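Regulator of polyketide synthase expression (Bifidobacterium adolescentis, PDB 3ONQ) probably regulates transcription of polyketide synthase genes, binding DNA through a C-terminal helix-turn-helix domain of the PucR type. Local coordinates at residues E180-R183 with N184-V188; I74-A77 with V78-G82. All coordinates share one frame; numbering follows the deposited sequence.

Contact 1: E180-R183 with N184-V188; sequences ELYR and NVYQV. With SO4 (sulfate ion), chain O.
With CG of Tyr-182 trans to its backbone N (chi1 -177°) and CG of Gln-187 opposite its own carbonyl carbon (chi1 -80°), the phenol ring and the amide five residues later meet. Their spacing belongs to a pi-type turn in helix 175-190: Tyr-186 N donates to Leu-181 O at 3.0 Å and Gln-187 N to Tyr-182 O at 2.8 Å, whereas the i to i+4 bond from Val-185 N to Leu-181 O is weak. Gln-187 CG makes a CH-pi contact over one ring face, 4.2 Å from the Tyr-182 centroid. Beyond it, Gln-187 OE1 accepts from Arg-183 NH1 at 2.9 Å and from a water that also donates to Arg-183 O, while Arg-183 NE is salt-bridged to Glu-179. Replacing Gln-187 by alanine would probably leave Arg-183 NH1 without this acceptor and that ring face without its CH-pi partner. The Tyr-182 and Tyr-186 rings meet rim to rim, CE1 of the former 3.6 Å from CD2 of the latter, and both hydroxyls bond the carboxylate of Asp-261 on helix 244-261. Further back on the helix, a water joins Glu-180 OE1 to Asn-184 ND2, which also donates almost straight to sulfate O3 at 3.1 Å.

Contact 2: I74-A77 with V78-G82; sequences IRKA and VRDLG
One face of the Arg-79 guanidinium lies over Arg-75 O, which stands 3.9 Å from the guanidinium plane and above its centre, while Lys-76 N approaches obliquely. The bends at chi2 (137°) and chi3 (48°) fold the Arg-79 chain back over the preceding turn and set its flat end over this oxygen. The Arg-75 carbonyl is meanwhile occupied by a backbone bond, Arg-79 N to Arg-75 O at 3.0 Å, so Arg-79 both bonds this oxygen through its main chain and lays its guanidinium across it. Arg-75 itself leads the other way: its NH2 is salt-bridged to Glu-25 and its NH1 donates to Val-86 O, tying the helix to strand 86-91.

Lys-76 and Asp-80, one turn apart, cross at a slant. The bend at chi4 (59°) turns the lysine ammonium toward the carboxylate, and the resulting salt bridge, Lys-76 NZ to Asp-80 OD2, is long at 3.5 Å. Both residues are exposed, which probably weakens the attraction further. Asp-80 N also donates to Lys-76 O, at 2.8 Å.

The buried side is apolar. Val-78 CG2 lies 3.4 Å from Ile-74 O and loosely against Ile-74 CG2; Ile-74 packs on Ile-88, Leu-95 and Ala-97, and Val-78 on Val-86. At the helix end Leu-81 N bonds Ala-77 O only weakly, and Leu-81 CD1 rests 3.4 Å from that same oxygen. Gly-82, at positive phi, donates its N to Arg-79 O at 2.9 Å, and the N of the following residue reaches Val-78 O. These two bonds define a Schellman motif with Gly-82 as C-prime residue, terminating helix 67-80, which packs on the sheet of an alpha-beta-alpha sandwich through Ile-74 and Val-78 and, at its end, on Val-109 and Thr-110 of helix 107-114 through Leu-81.

Contacts 1 and 2 are independent pieces of helix, in series along the chain and on opposite sides of its centre. Their centres are 36 Å apart and their nearest atoms about 22 Å, so neither touches the other. Contact 2 is the last part of helix 67-80, which lies on strands 86-91 and 94-100 of the mixed sheet. Contact 1 lies in the helical part of the chain, its helix 175-190 packed on helix 244-261, which includes the end of the PucR-type helix-turn-helix region. Sulfates, probably from the crystallisation liquor, lie at contact 1: one is bonded by Asn-184, and the side chain of Tyr-186 is about 5 Å from another bound sulfate.

Contact 1: E180-R183 with N184-V188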
ATOM      1  N   GLU B 180       7.283  14.285   1.803  1.00 22.65           N
ATOM      2  CA  GLU B 180       6.839  15.682   1.803  1.00 23.91           C
ATOM      3  C   GLU B 180       7.833  16.629   1.115  1.00 29.51           C
ATOM      4  O   GLU B 180       7.433  17.500   0.345  1.00 29.95           O
ATOM      5  CB  GLU B 180       6.547  16.185   3.219  1.00 23.35           C
ATOM      6  CG  GLU B 180       5.286  15.581   3.840  1.00 26.50           C
ATOM      7  CD  GLU B 180       4.913  16.252   5.154  1.00 33.94           C
ATOM      8  OE1 GLU B 180       5.317  17.423   5.371  1.00 30.70           O
ATOM      9  OE2 GLU B 180       4.223  15.607   5.972  1.00 37.59           O
ATOM     10  N   LEU B 181       9.120  16.460   1.392  1.00 25.14           N
ATOM     11  CA  LEU B 181      10.145  17.292   0.753  1.00 24.45           C
ATOM     12  C   LEU B 181      10.041  17.118  -0.753  1.00 27.82           C
ATOM     13  O   LEU B 181      10.105  18.081  -1.496  1.00 25.73           O
ATOM     14  CB  LEU B 181      11.545  16.913   1.246  1.00 23.01           C
ATOM     15  CG  LEU B 181      11.872  17.382   2.661  1.00 25.69           C
ATOM     16  CD1 LEU B 181      13.045  16.603   3.277  1.00 24.25           C
ATOM     17  CD2 LEU B 181      12.131  18.886   2.656  1.00 27.55           C
ATOM     18  N   TYR B 182       9.838  15.881  -1.195  1.00 27.17           N
ATOM     19  CA  TYR B 182       9.705  15.610  -2.622  1.00 23.84           C
ATOM     20  C   TYR B 182       8.425  16.226  -3.199  1.00 32.77           C
ATOM     21  O   TYR B 182       8.472  17.004  -4.152  1.00 33.22           O
ATOM     22  CB  TYR B 182       9.732  14.100  -2.886  1.00 21.77           C
ATOM     23  CG  TYR B 182       9.666  13.732  -4.356  1.00 27.22           C
ATOM     24  CD1 TYR B 182      10.631  14.184  -5.252  1.00 27.65           C
ATOM     25  CD2 TYR B 182       8.654  12.918  -4.842  1.00 28.77           C
ATOM     26  CE1 TYR B 182      10.579  13.837  -6.601  1.00 30.51           C
ATOM     27  CE2 TYR B 182       8.596  12.562  -6.187  1.00 29.19           C
ATOM     28  CZ  TYR B 182       9.558  13.025  -7.061  1.00 32.51           C
ATOM     29  OH  TYR B 182       9.500  12.676  -8.395  1.00 32.38           O
ATOM     30  N   ARG B 183       7.289  15.887  -2.601  1.00 30.01           N
ATOM     31  CA  ARG B 183       5.989  16.263  -3.136  1.00 29.44           C
ATOM     32  C   ARG B 183       5.620  17.710  -2.889  1.00 30.65           C
ATOM     33  O   ARG B 183       5.147  18.387  -3.797  1.00 29.76           O
ATOM     34  CB  ARG B 183       4.880  15.379  -2.561  1.00 28.19           C
ATOM     35  CG  ARG B 183       5.042  13.906  -2.831  1.00 38.32           C
ATOM     36  CD  ARG B 183       4.878  13.614  -4.303  1.00 48.81           C
ATOM     37  NE  ARG B 183       4.919  12.184  -4.599  1.00 50.98           N
ATOM     38  CZ  ARG B 183       4.836  11.685  -5.830  1.00 51.99           C
ATOM     39  NH1 ARG B 183       4.713  12.510  -6.868  1.00 46.89           N
ATOM     40  NH2 ARG B 183       4.879  10.372  -6.025  1.00 49.92           N
ATOM     41  N   ASN B 184       5.804  18.175  -1.660  1.00 27.26           N
ATOM     42  CA  ASN B 184       5.273  19.474  -1.267  1.00 23.05           C
ATOM     43  C   ASN B 184       6.245  20.626  -1.456  1.00 31.14           C
ATOM     44  O   ASN B 184       5.850  21.783  -1.371  1.00 31.95           O
ATOM     45  CB  ASN B 184       4.812  19.471   0.185  1.00 28.54           C
ATOM     46  CG  ASN B 184       3.688  18.477   0.440  1.00 33.44           C
ATOM     47  OD1 ASN B 184       3.023  18.029  -0.488  1.00 33.13           O
ATOM     48  ND2 ASN B 184       3.484  18.124   1.701  1.00 25.88           N
ATOM     49  N   VAL B 185       7.517  20.324  -1.674  1.00 24.14           N
ATOM     50  CA  VAL B 185       8.481  21.398  -1.868  1.00 25.80           C
ATOM     51  C   VAL B 185       9.107  21.303  -3.259  1.00 30.43           C
ATOM     52  O   VAL B 185       8.856  22.158  -4.116  1.00 31.27           O
ATOM     53  CB  VAL B 185       9.549  21.415  -0.748  1.00 31.87           C
ATOM     54  CG1 VAL B 185      10.457  22.628  -0.895  1.00 32.08           C
ATOM     55  CG2 VAL B 185       8.874  21.430   0.615  1.00 23.35           C
ATOM     56  N   TYR B 186       9.887  20.248  -3.495  1.00 24.57           N
ATOM     57  CA  TYR B 186      10.584  20.073  -4.771  1.00 25.37           C
ATOM     58  C   TYR B 186       9.646  20.058  -5.972  1.00 30.67           C
ATOM     59  O   TYR B 186       9.836  20.819  -6.918  1.00 29.66           O
ATOM     60  CB  TYR B 186      11.424  18.801  -4.744  1.00 28.74           C
ATOM     61  CG  TYR B 186      11.965  18.355  -6.085  1.00 31.28           C
ATOM     62  CD1 TYR B 186      13.154  18.877  -6.598  1.00 26.77           C
ATOM     63  CD2 TYR B 186      11.303  17.383  -6.831  1.00 27.78           C
ATOM     64  CE1 TYR B 186      13.663  18.439  -7.833  1.00 30.57           C
ATOM     65  CE2 TYR B 186      11.795  16.950  -8.047  1.00 32.71           C
ATOM     66  CZ  TYR B 186      12.970  17.475  -8.548  1.00 37.01           C
ATOM     67  OH  TYR B 186      13.430  17.016  -9.766  1.00 39.64           O
ATOM     68  N   GLN B 187       8.636  19.195  -5.942  1.00 28.40           N
ATOM     69  CA  GLN B 187       7.719  19.089  -7.070  1.00 29.65           C
ATOM     70  C   GLN B 187       6.855  20.343  -7.244  1.00 31.99           C
ATOM     71  O   GLN B 187       6.500  20.701  -8.355  1.00 34.53           O
ATOM     72  CB  GLN B 187       6.855  17.822  -6.975  1.00 23.31           C
ATOM     73  CG  GLN B 187       7.586  16.576  -7.446  1.00 26.98           C
ATOM     74  CD  GLN B 187       6.646  15.393  -7.664  1.00 38.02           C
ATOM     75  OE1 GLN B 187       5.620  15.265  -6.992  1.00 35.33           O
ATOM     76  NE2 GLN B 187       6.988  14.534  -8.619  1.00 35.36           N
ATOM     77  N   VAL B 188       6.526  21.010  -6.146  1.00 34.93           N
ATOM     78  CA  VAL B 188       5.747  22.240  -6.235  1.00 36.72           C
ATOM     79  C   VAL B 188       6.590  23.334  -6.894  1.00 32.88           C
ATOM     80  O   VAL B 188       6.100  24.074  -7.739  1.00 36.73           O
ATOM     81  CB  VAL B 188       5.244  22.695  -4.854  1.00 33.63           C
ATOM     82  CG1 VAL B 188       4.688  24.106  -4.926  1.00 32.86           C
ATOM     83  CG2 VAL B 188       4.176  21.730  -4.344  1.00 37.37           C
TER
HETATM   84  S   SO4 O 261       0.391  15.952   3.124  1.00 97.43           S
HETATM   85  O1  SO4 O 261       0.444  17.228   3.835  1.00 95.93           O
HETATM   86  O2  SO4 O 261      -0.785  15.919   2.258  1.00104.60           O
HETATM   87  O3  SO4 O 261       1.582  15.785   2.294  1.00 97.25           O
HETATM   88  O4  SO4 O 261       0.311  14.866   4.097  1.00 96.18           O
HETATM   89  O   HOH W   1       5.129  19.395   3.563  1.00 26.67           O
HETATM   90  O   HOH W   2       3.463  16.968  -5.959  1.00 47.20           O

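Contact 2: I74-A77 with V78-G82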
ATOM      1  N   ILE B  74      -4.057  14.748  30.559  1.00 36.98           N
ATOM      2  CA  ILE B  74      -4.500  14.648  29.168  1.00 27.22           C
ATOM      3  C   ILE B  74      -5.865  13.962  29.038  1.00 31.31           C
ATOM      4  O   ILE B  74      -6.734  14.428  28.297  1.00 30.21           O
ATOM      5  CB  ILE B  74      -3.472  13.897  28.295  1.00 30.12           C
ATOM      6  CG1 ILE B  74      -2.138  14.638  28.276  1.00 28.52           C
ATOM      7  CG2 ILE B  74      -4.001  13.731  26.880  1.00 26.46           C
ATOM      8  CD1 ILE B  74      -1.067  13.924  27.456  1.00 34.53           C
ATOM      9  N   ARG B  75      -6.068  12.855  29.742  1.00 28.35           N
ATOM     10  CA  ARG B  75      -7.383  12.221  29.689  1.00 30.48           C
ATOM     11  C   ARG B  75      -8.490  13.144  30.196  1.00 35.30           C
ATOM     12  O   ARG B  75      -9.587  13.164  29.642  1.00 37.40           O
ATOM     13  CB  ARG B  75      -7.392  10.881  30.417  1.00 36.64           C
ATOM     14  CG  ARG B  75      -6.407   9.882  29.818  1.00 33.90           C
ATOM     15  CD  ARG B  75      -6.576   8.466  30.380  1.00 39.96           C
ATOM     16  NE  ARG B  75      -5.446   7.629  29.983  1.00 40.56           N
ATOM     17  CZ  ARG B  75      -5.351   7.007  28.812  1.00 41.63           C
ATOM     18  NH1 ARG B  75      -6.338   7.104  27.924  1.00 39.26           N
ATOM     19  NH2 ARG B  75      -4.269   6.279  28.530  1.00 34.26           N
ATOM     20  N   LYS B  76      -8.202  13.920  31.235  1.00 35.45           N
ATOM     21  CA  LYS B  76      -9.191  14.849  31.768  1.00 39.56           C
ATOM     22  C   LYS B  76      -9.502  15.965  30.761  1.00 40.18           C
ATOM     23  O   LYS B  76     -10.657  16.359  30.576  1.00 41.54           O
ATOM     24  CB  LYS B  76      -8.711  15.451  33.091  1.00 47.66           C
ATOM     25  CG  LYS B  76      -9.610  16.576  33.592  1.00 62.45           C
ATOM     26  CD  LYS B  76      -9.054  17.257  34.836  1.00 70.83           C
ATOM     27  CE  LYS B  76      -9.920  18.448  35.246  1.00 72.35           C
ATOM     28  NZ  LYS B  76     -11.332  18.044  35.528  1.00 72.93           N
ATOM     29  N   ALA B  77      -8.464  16.477  30.110  1.00 33.36           N
ATOM     30  CA  ALA B  77      -8.646  17.567  29.168  1.00 31.56           C
ATOM     31  C   ALA B  77      -9.489  17.101  27.985  1.00 34.69           C
ATOM     32  O   ALA B  77     -10.394  17.806  27.543  1.00 32.35           O
ATOM     33  CB  ALA B  77      -7.305  18.114  28.702  1.00 30.48           C
ATOM     34  N   VAL B  78      -9.192  15.907  27.479  1.00 35.61           N
ATOM     35  CA  VAL B  78      -9.955  15.333  26.375  1.00 30.63           C
ATOM     36  C   VAL B  78     -11.417  15.148  26.798  1.00 30.33           C
ATOM     37  O   VAL B  78     -12.336  15.497  26.057  1.00 31.52           O
ATOM     38  CB  VAL B  78      -9.330  13.997  25.899  1.00 36.36           C
ATOM     39  CG1 VAL B  78     -10.317  13.180  25.057  1.00 35.37           C
ATOM     40  CG2 VAL B  78      -8.040  14.257  25.136  1.00 33.94           C
ATOM     41  N   ARG B  79     -11.618  14.607  27.997  1.00 34.13           N
ATOM     42  CA  ARG B  79     -12.954  14.443  28.562  1.00 40.99           C
ATOM     43  C   ARG B  79     -13.686  15.789  28.645  1.00 40.75           C
ATOM     44  O   ARG B  79     -14.822  15.924  28.174  1.00 37.08           O
ATOM     45  CB  ARG B  79     -12.847  13.806  29.948  1.00 49.99           C
ATOM     46  CG  ARG B  79     -14.155  13.296  30.527  1.00 61.78           C
ATOM     47  CD  ARG B  79     -13.965  11.926  31.188  1.00 79.21           C
ATOM     48  NE  ARG B  79     -12.805  11.881  32.086  1.00 90.07           N
ATOM     49  CZ  ARG B  79     -11.838  10.961  32.032  1.00 89.88           C
ATOM     50  NH1 ARG B  79     -10.827  11.007  32.894  1.00 81.98           N
ATOM     51  NH2 ARG B  79     -11.875   9.994  31.121  1.00 90.86           N
ATOM     52  N   ASP B  80     -13.023  16.788  29.226  1.00 37.82           N
ATOM     53  CA  ASP B  80     -13.624  18.117  29.394  1.00 38.04           C
ATOM     54  C   ASP B  80     -14.009  18.771  28.063  1.00 36.45           C
ATOM     55  O   ASP B  80     -14.857  19.661  28.032  1.00 36.35           O
ATOM     56  CB  ASP B  80     -12.690  19.064  30.162  1.00 42.86           C
ATOM     57  CG  ASP B  80     -12.545  18.700  31.630  1.00 47.00           C
ATOM     58  OD1 ASP B  80     -13.266  17.801  32.105  1.00 43.06           O
ATOM     59  OD2 ASP B  80     -11.703  19.328  32.310  1.00 55.16           O
ATOM     60  N   LEU B  81     -13.375  18.346  26.973  1.00 34.34           N
ATOM     61  CA  LEU B  81     -13.648  18.931  25.664  1.00 32.77           C
ATOM     62  C   LEU B  81     -14.628  18.083  24.858  1.00 33.28           C
ATOM     63  O   LEU B  81     -14.823  18.316  23.666  1.00 37.02           O
ATOM     64  CB  LEU B  81     -12.348  19.121  24.876  1.00 29.87           C
ATOM     65  CG  LEU B  81     -11.454  20.268  25.338  1.00 30.49           C
ATOM     66  CD1 LEU B  81     -10.005  20.013  24.950  1.00 32.09           C
ATOM     67  CD2 LEU B  81     -11.960  21.621  24.788  1.00 24.18           C
ATOM     68  N   GLY B  82     -15.233  17.097  25.511  1.00 39.35           N
ATOM     69  CA  GLY B  82     -16.259  16.274  24.889  1.00 43.20           C
ATOM     70  C   GLY B  82     -15.775  15.047  24.123  1.00 42.43           C
ATOM     71  O   GLY B  82     -16.530  14.467  23.345  1.00 42.66           O
TER